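Local coordinates for type VII secretion system protein EssB (Staphylococcus aureus, PDB 4ANN), which forms an integral membrane component of the type VII (Ess) secretion system, is probably required for secretion of EsxA and EsxB, and is captured here as its cytoplasmic fragment, at residues R85-L93 with L110-A120. Residues are numbered along the deposited sequence; the frame is centred on the assembly and turned at random.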
loop_
_atom_site.group_PDB
_atom_site.type_symbol
_atom_site.label_atom_id
_atom_site.label_comp_id
_atom_site.label_asym_id
_atom_site.label_seq_id
_atom_site.Cartn_x
_atom_site.Cartn_y
_atom_site.Cartn_z
ATOM N N ARG A 85 -7.185 -9.875 11.137
ATOM C CA ARG A 85 -5.757 -10.158 11.287
ATOM C C ARG A 85 -4.969 -9.489 10.157
ATOM O O ARG A 85 -3.936 -8.840 10.388
ATOM C CB ARG A 85 -5.514 -11.636 11.360
ATOM C CG ARG A 85 -4.055 -11.985 11.580
ATOM C CD ARG A 85 -3.837 -13.447 11.920
ATOM N NE ARG A 85 -4.099 -14.393 10.829
ATOM C CZ ARG A 85 -3.257 -14.726 9.896
ATOM N NH1 ARG A 85 -2.072 -14.137 9.819
ATOM N NH2 ARG A 85 -3.601 -15.641 9.010
ATOM N N TYR A 86 -5.421 -9.699 8.920
ATOM C CA TYR A 86 -4.780 -9.118 7.772
ATOM C C TYR A 86 -4.805 -7.598 7.838
ATOM O O TYR A 86 -3.775 -6.922 7.590
ATOM C CB TYR A 86 -5.429 -9.605 6.478
ATOM C CG TYR A 86 -4.938 -10.975 6.002
ATOM C CD1 TYR A 86 -4.977 -12.124 6.776
ATOM C CD2 TYR A 86 -4.397 -11.112 4.719
ATOM C CE1 TYR A 86 -4.526 -13.333 6.320
ATOM C CE2 TYR A 86 -3.945 -12.328 4.260
ATOM C CZ TYR A 86 -3.990 -13.449 5.069
ATOM O OH TYR A 86 -3.528 -14.660 4.639
ATOM N N LEU A 87 -5.955 -7.016 8.158
ATOM C CA LEU A 87 -6.063 -5.558 8.258
ATOM C C LEU A 87 -5.127 -4.987 9.315
ATOM O O LEU A 87 -4.470 -3.965 9.069
ATOM C CB LEU A 87 -7.492 -5.149 8.533
ATOM C CG LEU A 87 -8.492 -5.294 7.405
ATOM C CD1 LEU A 87 -9.901 -5.108 7.921
ATOM C CD2 LEU A 87 -8.180 -4.332 6.289
ATOM N N LEU A 88 -5.055 -5.622 10.477
ATOM C CA LEU A 88 -4.156 -5.200 11.538
ATOM C C LEU A 88 -2.718 -5.245 11.069
ATOM O O LEU A 88 -1.907 -4.373 11.397
ATOM C CB LEU A 88 -4.380 -6.041 12.765
ATOM C CG LEU A 88 -5.602 -5.644 13.611
ATOM C CD1 LEU A 88 -6.052 -6.776 14.513
ATOM C CD2 LEU A 88 -5.271 -4.396 14.451
ATOM N N ASN A 89 -2.368 -6.261 10.295
ATOM C CA ASN A 89 -0.982 -6.398 9.839
ATOM C C ASN A 89 -0.565 -5.354 8.851
ATOM O O ASN A 89 0.656 -5.169 8.661
ATOM C CB ASN A 89 -0.746 -7.797 9.262
ATOM C CG ASN A 89 -0.696 -8.905 10.318
ATOM O OD1 ASN A 89 -0.515 -8.643 11.502
ATOM N ND2 ASN A 89 -0.823 -10.124 9.857
ATOM N N ILE A 90 -1.482 -4.659 8.194
ATOM C CA ILE A 90 -1.109 -3.642 7.183
ATOM C C ILE A 90 -0.165 -2.612 7.765
ATOM O O ILE A 90 0.716 -2.094 7.084
ATOM C CB ILE A 90 -2.358 -2.991 6.578
ATOM C CG1 ILE A 90 -3.147 -3.993 5.748
ATOM C CG2 ILE A 90 -2.012 -1.712 5.813
ATOM C CD1 ILE A 90 -4.513 -3.502 5.289
ATOM N N LYS A 91 -0.327 -2.279 9.043
ATOM C CA LYS A 91 0.511 -1.263 9.685
ATOM C C LYS A 91 1.980 -1.613 9.629
ATOM O O LYS A 91 2.838 -0.710 9.780
ATOM C CB LYS A 91 0.024 -1.077 11.132
ATOM C CG LYS A 91 0.577 -2.059 12.166
ATOM C CD LYS A 91 0.302 -1.518 13.558
ATOM C CE LYS A 91 0.709 -2.342 14.768
ATOM N NZ LYS A 91 0.729 -1.487 16.007
ATOM N N ASN A 92 2.347 -2.877 9.410
ATOM C CA ASN A 92 3.745 -3.286 9.272
ATOM C C ASN A 92 4.450 -2.590 8.097
ATOM O O ASN A 92 5.678 -2.464 8.126
ATOM C CB ASN A 92 3.830 -4.792 9.104
ATOM C CG ASN A 92 5.171 -5.389 9.396
ATOM O OD1 ASN A 92 5.774 -5.142 10.463
ATOM N ND2 ASN A 92 5.652 -6.243 8.505
ATOM N N LEU A 93 3.697 -2.090 7.112
ATOM C CA LEU A 93 4.340 -1.333 6.040
ATOM C C LEU A 93 5.019 -0.096 6.509
ATOM O O LEU A 93 5.891 0.449 5.824
ATOM C CB LEU A 93 3.338 -1.003 4.909
ATOM C CG LEU A 93 3.006 -2.181 4.013
ATOM C CD1 LEU A 93 1.942 -1.730 3.021
ATOM C CD2 LEU A 93 4.262 -2.773 3.316
ATOM N N LEU A 110 -1.206 -3.344 -2.808
ATOM C CA LEU A 110 -1.096 -4.071 -1.574
ATOM C C LEU A 110 -1.392 -5.558 -1.807
ATOM O O LEU A 110 -2.437 -5.934 -2.336
ATOM C CB LEU A 110 -2.102 -3.517 -0.553
ATOM C CG LEU A 110 -2.103 -4.196 0.806
ATOM C CD1 LEU A 110 -0.762 -4.113 1.495
ATOM C CD2 LEU A 110 -3.183 -3.545 1.690
ATOM N N PHE A 111 -0.465 -6.366 -1.332
ATOM C CA PHE A 111 -0.529 -7.812 -1.371
ATOM C C PHE A 111 -0.171 -8.362 0.006
ATOM O O PHE A 111 0.351 -7.626 0.850
ATOM C CB PHE A 111 0.448 -8.395 -2.413
ATOM C CG PHE A 111 0.157 -7.924 -3.824
ATOM C CD1 PHE A 111 0.544 -6.669 -4.236
ATOM C CD2 PHE A 111 -0.510 -8.730 -4.701
ATOM C CE1 PHE A 111 0.290 -6.228 -5.510
ATOM C CE2 PHE A 111 -0.787 -8.301 -5.989
ATOM C CZ PHE A 111 -0.388 -7.040 -6.392
ATOM N N PHE A 112 -0.454 -9.639 0.218
ATOM C CA PHE A 112 -0.124 -10.314 1.464
ATOM C C PHE A 112 0.640 -11.577 1.212
ATOM O O PHE A 112 0.370 -12.315 0.253
ATOM C CB PHE A 112 -1.395 -10.637 2.268
ATOM C CG PHE A 112 -2.112 -9.417 2.766
ATOM C CD1 PHE A 112 -1.766 -8.833 3.952
ATOM C CD2 PHE A 112 -3.159 -8.852 2.020
ATOM C CE1 PHE A 112 -2.443 -7.714 4.453
ATOM C CE2 PHE A 112 -3.821 -7.752 2.539
ATOM C CZ PHE A 112 -3.481 -7.172 3.721
ATOM N N THR A 113 1.601 -11.835 2.104
ATOM C CA THR A 113 2.288 -13.128 2.075
ATOM C C THR A 113 1.382 -14.222 2.600
ATOM O O THR A 113 0.272 -13.981 3.102
ATOM C CB THR A 113 3.544 -13.047 2.959
ATOM O OG1 THR A 113 3.129 -12.970 4.317
ATOM C CG2 THR A 113 4.449 -11.894 2.622
ATOM N N ARG A 114 1.840 -15.480 2.536
ATOM C CA ARG A 114 1.092 -16.599 3.070
ATOM C C ARG A 114 0.862 -16.491 4.576
ATOM O O ARG A 114 -0.077 -17.122 5.086
ATOM C CB ARG A 114 1.819 -17.917 2.747
ATOM C CG ARG A 114 1.589 -18.358 1.321
ATOM C CD ARG A 114 2.503 -19.503 0.945
ATOM N NE ARG A 114 2.861 -19.474 -0.491
ATOM C CZ ARG A 114 2.026 -19.941 -1.414
ATOM N NH1 ARG A 114 0.823 -20.461 -1.105
ATOM N NH2 ARG A 114 2.342 -19.917 -2.708
ATOM N N ASP A 115 1.670 -15.734 5.282
ATOM C CA ASP A 115 1.471 -15.424 6.695
ATOM C C ASP A 115 0.570 -14.239 6.967
ATOM O O ASP A 115 0.323 -13.930 8.133
ATOM C CB ASP A 115 2.789 -15.219 7.408
ATOM C CG ASP A 115 3.315 -16.557 7.900
ATOM O OD1 ASP A 115 2.637 -17.280 8.703
ATOM O OD2 ASP A 115 4.363 -16.989 7.389
ATOM N N GLY A 116 0.082 -13.569 5.913
ATOM C CA GLY A 116 -0.765 -12.399 6.136
ATOM C C GLY A 116 -0.029 -11.117 6.415
ATOM O O GLY A 116 -0.601 -10.175 6.968
ATOM N N LEU A 117 1.232 -11.047 6.035
ATOM C CA LEU A 117 2.019 -9.812 6.177
ATOM C C LEU A 117 1.966 -9.040 4.875
ATOM O O LEU A 117 1.950 -9.587 3.794
ATOM C CB LEU A 117 3.467 -10.103 6.550
ATOM C CG LEU A 117 3.667 -10.802 7.918
ATOM C CD1 LEU A 117 5.164 -11.003 8.116
ATOM C CD2 LEU A 117 3.074 -9.992 9.035
ATOM N N PRO A 118 1.896 -7.672 4.984
ATOM C CA PRO A 118 1.683 -6.831 3.802
ATOM C C PRO A 118 2.978 -6.627 3.027
ATOM O O PRO A 118 4.076 -6.491 3.562
ATOM C CB PRO A 118 1.222 -5.529 4.412
ATOM C CG PRO A 118 1.963 -5.448 5.736
ATOM C CD PRO A 118 1.893 -6.890 6.220
ATOM N N ILE A 119 2.758 -6.511 1.724
ATOM C CA ILE A 119 3.783 -6.327 0.710
ATOM C C ILE A 119 3.310 -5.287 -0.297
ATOM O O ILE A 119 2.173 -5.359 -0.805
ATOM C CB ILE A 119 4.018 -7.693 0.008
ATOM C CG1 ILE A 119 4.338 -8.839 0.982
ATOM C CG2 ILE A 119 5.057 -7.587 -1.069
ATOM C CD1 ILE A 119 5.682 -8.611 1.667
ATOM N N ALA A 120 4.157 -4.288 -0.607
ATOM C CA ALA A 120 3.746 -3.261 -1.563
ATOM C C ALA A 120 4.349 -3.535 -2.920
ATOM O O ALA A 120 5.327 -4.282 -3.081
ATOM C CB ALA A 120 4.154 -1.882 -1.066
HETATM O O HOH W 1 -2.287 -16.186 6.539
HETATM O O HOH W 2 -2.374 -14.605 2.276
HETATM O O HOH W 3 5.247 -7.097 5.937
#
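Tyr86 and Asn89 of helix 80-89, with Ile90 and Leu93 that follow in the chain, pack against one face of the beta hairpin formed by strands 110-112 and 118-120, in a contact that is apolar toward the open end and polar at the turn. The Tyr86 ring is wedged between strand and turn: Tyr86 CD2 lies over a face of the Phe112 ring, 3.5 Å from Phe112 CG, with the two planes inclined at 57°, while Gly116 CA sits over a face of the tyrosine in a CH-pi contact, 3.8 Å from the ring centroid. Gly116 closes a type I turn from Thr113, and its positive phi of 82° suits glycine. Two side chains of the helix grip this turn by its carbonyls. Asn89 ND2 donates to Gly116 O at 2.9 Å, and Arg85 NH1 to Asp115 O, which lies almost in the guanidinium plane; both donors stand above the carbonyl planes. A bend at chi3 (69°) brings that guanidinium round to the turn, its NE held by a salt bridge to Glu82. Two waters link the Tyr86 hydroxyl to Arg114 O and Thr113 O. Strand 110-112 is the middle one of a small three-stranded antiparallel sheet in the cytoplasmic YukC-family region, whose family belongs to the protein kinase clan. Farther along, Pro118 lies alongside Leu93 with the two side chains running in opposite directions, Pro118 CB 3.8 Å from Leu93 CG, and Pro118 CG approaches Asn89 O to 3.2 Å. Ile90 sets CG1 at the edge of the Phe112 ring and Ile90 CD1 against Leu110 CD2 (3.8 Å), and Leu110 in turn touches Leu146 of helix 136-151.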